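Uncharacterized protein (Acinetobacter baumannii, PDB 4L3U) is of unknown function but folds as a compact, all-helical monomer belonging to a family of uncharacterised domains (DUF4844). Local coordinates at residues A[40-45]-A[49-54]; A[59-64]-A[78-83]. All coordinates share one frame; numbering follows the deposited sequence.

Contact 1: A[40-45]-A[49-54]; sequences TGVQNS and MSLNQK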
loop_
_atom_site.group_PDB
_atom_site.type_symbol
_atom_site.label_atom_id
_atom_site.label_comp_id
_atom_site.label_asym_id
_atom_site.label_seq_id
_atom_site.Cartn_x
_atom_site.Cartn_y
_atom_site.Cartn_z
ATOM N N THR A 40 -7.095 -16.284 -1.597
ATOM C CA THR A 40 -7.348 -17.073 -0.395
ATOM C C THR A 40 -6.995 -16.317 0.888
ATOM O O THR A 40 -7.523 -16.620 1.960
ATOM C CB THR A 40 -6.562 -18.401 -0.436
ATOM O OG1 THR A 40 -5.189 -18.144 -0.756
ATOM C CG2 THR A 40 -7.148 -19.329 -1.486
ATOM N N GLY A 41 -6.108 -15.333 0.773
ATOM C CA GLY A 41 -5.668 -14.563 1.922
ATOM C C GLY A 41 -4.354 -15.072 2.475
ATOM O O GLY A 41 -3.921 -16.177 2.152
ATOM N N VAL A 42 -3.717 -14.261 3.311
ATOM C CA VAL A 42 -2.465 -14.652 3.939
ATOM C C VAL A 42 -2.769 -15.608 5.078
ATOM O O VAL A 42 -3.490 -15.262 6.015
ATOM C CB VAL A 42 -1.685 -13.433 4.467
ATOM C CG1 VAL A 42 -0.439 -13.870 5.232
ATOM C CG2 VAL A 42 -1.299 -12.533 3.319
ATOM N N GLN A 43 -2.213 -16.811 4.988
ATOM C CA GLN A 43 -2.486 -17.861 5.962
ATOM C C GLN A 43 -1.695 -17.684 7.257
ATOM O O GLN A 43 -2.256 -17.798 8.347
ATOM C CB GLN A 43 -2.208 -19.234 5.346
ATOM C CG GLN A 43 -3.403 -19.838 4.614
ATOM C CD GLN A 43 -4.116 -18.843 3.712
ATOM O OE1 GLN A 43 -4.948 -18.056 4.168
ATOM N NE2 GLN A 43 -3.797 -18.881 2.422
ATOM N N ASN A 44 -0.402 -17.402 7.147
ATOM C CA ASN A 44 0.415 -17.184 8.337
ATOM C C ASN A 44 -0.067 -15.951 9.092
ATOM O O ASN A 44 0.088 -14.821 8.624
ATOM C CB ASN A 44 1.891 -17.042 7.972
ATOM C CG ASN A 44 2.794 -17.096 9.185
ATOM O OD1 ASN A 44 3.108 -16.072 9.787
ATOM N ND2 ASN A 44 3.211 -18.300 9.558
ATOM N N SER A 45 -0.661 -16.179 10.258
ATOM C CA SER A 45 -1.287 -15.109 11.023
ATOM C C SER A 45 -0.287 -14.047 11.454
ATOM O O SER A 45 -0.605 -12.855 11.479
ATOM C CB SER A 45 -1.973 -15.671 12.261
ATOM O OG SER A 45 -2.501 -14.617 13.047
HETATM N N MSE A 49 -0.722 -10.155 10.043
HETATM C CA MSE A 49 -0.754 -9.058 10.992
HETATM C C MSE A 49 0.390 -8.089 10.726
HETATM O O MSE A 49 0.214 -6.870 10.757
HETATM C CB MSE A 49 -0.627 -9.608 12.401
HETATM C CG MSE A 49 -0.809 -8.581 13.480
HETATM SE SE MSE A 49 -0.391 -9.399 15.176
HETATM C CE MSE A 49 -1.701 -10.854 15.144
ATOM N N SER A 50 1.565 -8.651 10.472
ATOM C CA SER A 50 2.751 -7.872 10.149
ATOM C C SER A 50 2.514 -7.016 8.901
ATOM O O SER A 50 3.008 -5.892 8.804
ATOM C CB SER A 50 3.937 -8.816 9.933
ATOM O OG SER A 50 5.146 -8.107 9.765
ATOM N N LEU A 51 1.746 -7.556 7.956
ATOM C CA LEU A 51 1.450 -6.866 6.700
ATOM C C LEU A 51 0.425 -5.753 6.871
ATOM O O LEU A 51 0.593 -4.661 6.333
ATOM C CB LEU A 51 0.944 -7.860 5.659
ATOM C CG LEU A 51 2.001 -8.785 5.065
ATOM C CD1 LEU A 51 1.356 -9.922 4.290
ATOM C CD2 LEU A 51 2.926 -7.991 4.167
ATOM N N ASN A 52 -0.647 -6.040 7.600
ATOM C CA ASN A 52 -1.645 -5.027 7.909
ATOM C C ASN A 52 -1.010 -3.854 8.656
ATOM O O ASN A 52 -1.398 -2.698 8.470
ATOM C CB ASN A 52 -2.779 -5.641 8.730
ATOM C CG ASN A 52 -3.705 -6.491 7.889
ATOM O OD1 ASN A 52 -4.133 -6.076 6.814
ATOM N ND2 ASN A 52 -4.013 -7.690 8.367
ATOM N N GLN A 53 -0.020 -4.157 9.489
ATOM C CA GLN A 53 0.686 -3.127 10.241
ATOM C C GLN A 53 1.481 -2.211 9.309
ATOM O O GLN A 53 1.448 -0.991 9.451
ATOM C CB GLN A 53 1.615 -3.767 11.276
ATOM C CG GLN A 53 2.489 -2.778 12.032
ATOM C CD GLN A 53 1.683 -1.750 12.812
ATOM O OE1 GLN A 53 0.492 -1.937 13.069
ATOM N NE2 GLN A 53 2.334 -0.653 13.194
ATOM N N LYS A 54 2.204 -2.806 8.365
ATOM C CA LYS A 54 2.955 -2.044 7.370
ATOM C C LYS A 54 2.028 -1.149 6.547
ATOM O O LYS A 54 2.380 -0.025 6.194
ATOM C CB LYS A 54 3.708 -2.993 6.440
ATOM C CG LYS A 54 4.780 -3.833 7.124
ATOM C CD LYS A 54 6.093 -3.076 7.272
ATOM C CE LYS A 54 7.222 -3.995 7.732
ATOM N NZ LYS A 54 8.547 -3.310 7.748
#
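S45 and M49 meet through the opening turn of helix 45-68. The amide M49 N donates to S45 O over 3.1 Å with a nearly straight N-H...O angle of 166°, the four-residue spacing of an alpha-helical bond. N44, just before this turn, is its N-cap: its OD1 receives L47 N, so a side chain serves an amide that has no helical carbonyl before it.

The side chain of M49, modelled as selenomethionine, can be followed outward from this bond. CB lies 3.4 Å from S45 O, the same oxygen that takes the amide. CG and SE then continue in an extended run, CG anti to the backbone N. The bend comes at chi3 (-59°) and turns CE back toward the serine, where it stops 4.4 Å from S45 OG. That separation marks a loose flank, in keeping with the exposure of both residues.

Two residues on, L51 brings the contact to its buried, apolar side. V42 CG2 meets L51 CD1 at 3.8 Å, the two side chains running at a slant to each other. With V42 CG1 anti to its backbone N (chi1 175°), CG2 is left beside that N and pointing at the helix. The backbones there stay well apart, with 9.1 Å between V42 CA and L51 CA, so here methyl groups close the gap.

V42 O also accepts a bond from R48 NH2, and V42 pairs through its backbone with F32, against which L51 and N52 pack too. The contact thus joins the loop between helices 14-27 and 45-68 to the start of the latter, while V42 also touches D97 of helix 95-112.

Contact 2: A[59-64]-A[78-83]; sequences AQAFIA and LQVLAN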
loop_
_atom_site.group_PDB
_atom_site.type_symbol
_atom_site.label_atom_id
_atom_site.label_comp_id
_atom_site.label_asym_id
_atom_site.label_seq_id
_atom_site.Cartn_x
_atom_site.Cartn_y
_atom_site.Cartn_z
ATOM N N ALA A 59 -0.617 4.337 5.816
ATOM C CA ALA A 59 -1.848 5.089 6.006
ATOM C C ALA A 59 -1.629 6.222 7.006
ATOM O O ALA A 59 -2.090 7.342 6.799
ATOM C CB ALA A 59 -2.954 4.167 6.491
ATOM N N GLN A 60 -0.914 5.929 8.088
ATOM C CA GLN A 60 -0.682 6.917 9.132
ATOM C C GLN A 60 0.279 8.002 8.663
ATOM O O GLN A 60 0.219 9.138 9.128
ATOM C CB GLN A 60 -0.138 6.248 10.393
ATOM C CG GLN A 60 -0.056 7.184 11.577
ATOM C CD GLN A 60 -1.396 7.818 11.904
ATOM O OE1 GLN A 60 -2.421 7.136 11.960
ATOM N NE2 GLN A 60 -1.395 9.133 12.106
ATOM N N ALA A 61 1.170 7.642 7.745
ATOM C CA ALA A 61 2.091 8.603 7.149
ATOM C C ALA A 61 1.335 9.632 6.306
ATOM O O ALA A 61 1.607 10.832 6.383
ATOM C CB ALA A 61 3.135 7.878 6.306
ATOM N N PHE A 62 0.382 9.155 5.509
ATOM C CA PHE A 62 -0.441 10.030 4.681
ATOM C C PHE A 62 -1.268 10.982 5.546
ATOM O O PHE A 62 -1.448 12.149 5.200
ATOM C CB PHE A 62 -1.375 9.206 3.788
ATOM C CG PHE A 62 -0.724 8.674 2.535
ATOM C CD1 PHE A 62 -0.361 9.528 1.506
ATOM C CD2 PHE A 62 -0.506 7.314 2.374
ATOM C CE1 PHE A 62 0.222 9.037 0.349
ATOM C CE2 PHE A 62 0.078 6.820 1.217
ATOM C CZ PHE A 62 0.439 7.682 0.206
ATOM N N ILE A 63 -1.771 10.477 6.667
ATOM C CA ILE A 63 -2.576 11.289 7.575
ATOM C C ILE A 63 -1.743 12.443 8.116
ATOM O O ILE A 63 -2.192 13.586 8.132
ATOM C CB ILE A 63 -3.156 10.438 8.727
ATOM C CG1 ILE A 63 -4.179 9.446 8.164
ATOM C CG2 ILE A 63 -3.825 11.322 9.775
ATOM C CD1 ILE A 63 -4.606 8.359 9.121
ATOM N N ALA A 64 -0.519 12.135 8.534
ATOM C CA ALA A 64 0.400 13.137 9.062
ATOM C C ALA A 64 0.688 14.209 8.026
ATOM O O ALA A 64 0.886 15.376 8.361
ATOM C CB ALA A 64 1.695 12.476 9.499
ATOM N N LEU A 78 3.473 10.846 -3.627
ATOM C CA LEU A 78 4.176 9.736 -4.259
ATOM C C LEU A 78 5.330 9.237 -3.403
ATOM O O LEU A 78 5.597 8.043 -3.352
ATOM C CB LEU A 78 4.698 10.143 -5.637
ATOM C CG LEU A 78 5.426 9.052 -6.433
ATOM C CD1 LEU A 78 4.502 7.884 -6.741
ATOM C CD2 LEU A 78 6.012 9.626 -7.715
ATOM N N GLN A 79 6.023 10.149 -2.735
ATOM C CA GLN A 79 7.132 9.748 -1.883
ATOM C C GLN A 79 6.651 8.937 -0.686
ATOM O O GLN A 79 7.296 7.970 -0.292
ATOM C CB GLN A 79 7.918 10.964 -1.402
ATOM C CG GLN A 79 9.028 10.603 -0.437
ATOM C CD GLN A 79 9.987 11.746 -0.194
ATOM O OE1 GLN A 79 10.251 12.553 -1.086
ATOM N NE2 GLN A 79 10.517 11.823 1.018
ATOM N N VAL A 80 5.526 9.336 -0.104
ATOM C CA VAL A 80 4.943 8.601 1.012
ATOM C C VAL A 80 4.564 7.196 0.554
ATOM O O VAL A 80 4.754 6.220 1.278
ATOM C CB VAL A 80 3.700 9.320 1.572
ATOM C CG1 VAL A 80 2.994 8.463 2.622
ATOM C CG2 VAL A 80 4.091 10.666 2.160
ATOM N N LEU A 81 4.024 7.105 -0.655
ATOM C CA LEU A 81 3.676 5.818 -1.240
ATOM C C LEU A 81 4.931 4.962 -1.431
ATOM O O LEU A 81 4.976 3.809 -0.997
ATOM C CB LEU A 81 2.975 6.028 -2.582
ATOM C CG LEU A 81 2.358 4.789 -3.235
ATOM C CD1 LEU A 81 1.000 4.489 -2.628
ATOM C CD2 LEU A 81 2.246 4.977 -4.739
ATOM N N ALA A 82 5.949 5.545 -2.064
ATOM C CA ALA A 82 7.192 4.842 -2.389
ATOM C C ALA A 82 7.934 4.378 -1.139
ATOM O O ALA A 82 8.481 3.277 -1.100
ATOM C CB ALA A 82 8.096 5.739 -3.236
ATOM N N ASN A 83 7.962 5.228 -0.123
ATOM C CA ASN A 83 8.609 4.879 1.130
ATOM C C ASN A 83 7.825 3.829 1.892
ATOM O O ASN A 83 8.406 2.996 2.567
ATOM C CB ASN A 83 8.793 6.121 1.996
ATOM C CG ASN A 83 9.837 7.069 1.438
ATOM O OD1 ASN A 83 10.744 6.660 0.712
ATOM N ND2 ASN A 83 9.712 8.346 1.775
#
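A 2.8 Å backbone bond from A82 N to L78 O closes the helical turn on which V80 and L81 are carried against A61 and F62. The two segments belong to an antiparallel alpha-alpha hairpin, helix 45-68 followed by helix 74-86: their local axes come within 9.7 Å and their directions differ by 159°.

F62 and V80 form the centre of the interface, as their CA atoms, 6.7 Å apart, are the nearest pair. V80 presses CG1 onto one face of the phenyl ring in a CH-pi contact. The methyl sits 3.4 Å from the ring centroid and only 3° off the ring normal, so it is almost exactly centred and the packing is tight. Its placement follows from chi1 of 173°, which sets CG1 anti to the backbone N. V80 CB stands a little higher above the same ring, displaced from the centre toward F62 CE1.

A61, the residue before F62, adds its CB at 3.7 Å from that same V80 CG1, which thus touches both a methyl and an aromatic face, in a corner formed by the two. Beyond the pair, the F62 ring meets that of F108 of helix 95-112, and also touches L23 of helix 14-27; L81 reaches F105 and L109. The far tip of the ring, F62 CZ, ends 3.7 Å from L81 N and 4.1 Å from L81 CB.

In the fold
Helix 45-68 supplies one segment to each contact. Contact 1 fixes its first turns to the loop that leads into it; contact 2 pairs a later part of it with the next helix, so the two follow in series along the chain. Their centres are 20 Å apart, on opposite sides of the chain's centre, and their nearest atoms are about 5 Å apart without touching. Contact 2 is the more central, 9 Å from the chain's centre against 13 Å for contact 1. Helix 95-112 links them indirectly, meeting V42 through D97 and F62 through F108 and V112. No active site or ligand is known to which either could be related.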